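Local atomic coordinates of POSSIBLE NITRATE/NITRITE RESPONSE TRANSCRIPTIONAL REGULATORY PROTEIN NARL (DNA-binding response regulator, LuxR family) (PDB entry 3EUL), a protein that probably acts as the response regulator of a two-component system, binding promoter DNA once phosphorylated to control genes of aerobic nitrate metabolism. Residues A[102-105]-A[106-110]. Residues are numbered along the deposited sequence; the frame is centred on the assembly and turned at random.
Sequences AIVY and QALQQ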
loop_
_atom_site.group_PDB
_atom_site.type_symbol
_atom_site.label_atom_id
_atom_site.label_comp_id
_atom_site.label_asym_id
_atom_site.label_seq_id
_atom_site.Cartn_x
_atom_site.Cartn_y
_atom_site.Cartn_z
ATOM N N ALA A 102 7.980 -17.693 -0.318
ATOM C CA ALA A 102 8.959 -17.126 0.628
ATOM C C ALA A 102 8.967 -15.600 0.632
ATOM O O ALA A 102 9.245 -14.963 1.661
ATOM C CB ALA A 102 10.322 -17.661 0.318
ATOM N N ILE A 103 8.636 -15.005 -0.507
ATOM C CA ILE A 103 8.548 -13.534 -0.614
ATOM C C ILE A 103 7.368 -12.947 0.151
ATOM O O ILE A 103 7.504 -11.972 0.937
ATOM C CB ILE A 103 8.509 -13.075 -2.079
ATOM C CG1 ILE A 103 9.932 -13.229 -2.657
ATOM C CG2 ILE A 103 8.142 -11.610 -2.131
ATOM C CD1 ILE A 103 10.044 -13.122 -4.127
ATOM N N VAL A 104 6.213 -13.566 -0.039
ATOM C CA VAL A 104 5.026 -13.163 0.752
ATOM C C VAL A 104 5.293 -13.339 2.245
ATOM O O VAL A 104 5.037 -12.419 3.050
ATOM C CB VAL A 104 3.801 -13.962 0.330
ATOM C CG1 VAL A 104 2.562 -13.653 1.254
ATOM C CG2 VAL A 104 3.488 -13.694 -1.159
ATOM N N TYR A 105 5.776 -14.528 2.622
ATOM C CA TYR A 105 6.039 -14.827 4.014
ATOM C C TYR A 105 7.021 -13.827 4.642
ATOM O O TYR A 105 6.826 -13.401 5.766
ATOM C CB TYR A 105 6.602 -16.253 4.145
ATOM C CG TYR A 105 6.750 -16.747 5.563
ATOM C CD1 TYR A 105 5.679 -17.336 6.248
ATOM C CD2 TYR A 105 7.962 -16.657 6.219
ATOM C CE1 TYR A 105 5.822 -17.809 7.503
ATOM C CE2 TYR A 105 8.113 -17.150 7.502
ATOM C CZ TYR A 105 7.038 -17.698 8.151
ATOM O OH TYR A 105 7.178 -18.177 9.447
ATOM N N GLN A 106 8.101 -13.521 3.940
ATOM C CA GLN A 106 9.117 -12.606 4.470
ATOM C C GLN A 106 8.582 -11.187 4.607
ATOM O O GLN A 106 8.924 -10.477 5.559
ATOM C CB GLN A 106 10.348 -12.572 3.550
ATOM C CG GLN A 106 11.642 -12.032 4.203
ATOM C CD GLN A 106 11.583 -10.558 4.643
ATOM O OE1 GLN A 106 11.242 -9.649 3.875
ATOM N NE2 GLN A 106 11.976 -10.320 5.896
ATOM N N ALA A 107 7.751 -10.772 3.658
ATOM C CA ALA A 107 7.116 -9.458 3.724
ATOM C C ALA A 107 6.190 -9.323 4.918
ATOM O O ALA A 107 6.277 -8.326 5.651
ATOM C CB ALA A 107 6.348 -9.179 2.400
ATOM N N LEU A 108 5.388 -10.364 5.171
ATOM C CA LEU A 108 4.489 -10.402 6.332
ATOM C C LEU A 108 5.287 -10.418 7.631
ATOM O O LEU A 108 4.921 -9.783 8.613
ATOM C CB LEU A 108 3.547 -11.623 6.246
ATOM C CG LEU A 108 2.579 -11.627 5.045
ATOM C CD1 LEU A 108 1.868 -12.970 4.936
ATOM C CD2 LEU A 108 1.575 -10.457 5.171
ATOM N N GLN A 109 6.388 -11.139 7.632
ATOM C CA GLN A 109 7.330 -11.105 8.739
ATOM C C GLN A 109 7.912 -9.710 8.965
ATOM O O GLN A 109 8.114 -9.360 10.127
ATOM C CB GLN A 109 8.471 -12.108 8.560
ATOM C CG GLN A 109 8.010 -13.583 8.405
ATOM C CD GLN A 109 7.480 -14.233 9.682
ATOM O OE1 GLN A 109 6.286 -14.526 9.788
ATOM N NE2 GLN A 109 8.376 -14.547 10.611
ATOM N N GLN A 110 8.153 -8.928 7.906
ATOM C CA GLN A 110 8.661 -7.516 8.026
ATOM C C GLN A 110 7.522 -6.497 8.395
ATOM O O GLN A 110 7.753 -5.291 8.537
ATOM C CB GLN A 110 9.408 -7.032 6.754
ATOM C CG GLN A 110 10.799 -7.653 6.372
ATOM C CD GLN A 110 11.829 -6.674 5.630
ATOM O OE1 GLN A 110 12.247 -6.879 4.464
ATOM N NE2 GLN A 110 12.267 -5.634 6.357
#
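Helix 101-109 of the receiver domain carries this contact, in which side chains meet one turn apart along its surface. Tyr105 and Gln109 make an amide-aromatic stack, with the amide and ring planes 7° apart. Gln109 OE1 sits over one face near the hydroxyl-bearing end, 3.6 Å from Tyr105 CZ. With CG anti to the backbone N and beside the carbonyl carbon (chi1 -172°), the Tyr105 ring stands out from the helix surface. Gln109 leans back toward Tyr105, and the bend at chi2 (-72°) lays its amide alongside the ring, near the rim of one face. The Val104 and Leu108 side chains run alongside each other, and Val104 CG1 touches Leu108 CD1 at 3.8 Å. This helix is the crossover of a beta-alpha-beta unit, between strands 91-96 and 114-117 of the parallel sheet in the CheY-like fold. Val104 and the buried Ala107 pack against Phe115 of strand 114-117. Tyr105 and Gln109 are on the exposed side. Regular i to i+4 backbone bonds tie the turns together. Gln106 N donates to Ala102 O, Ala107 N to Ile103 O, and Leu108 N to Val104 O at 3.0 Å. Near the helix end, Gln109 O accepts a hydrogen bond from Arg84 NH1.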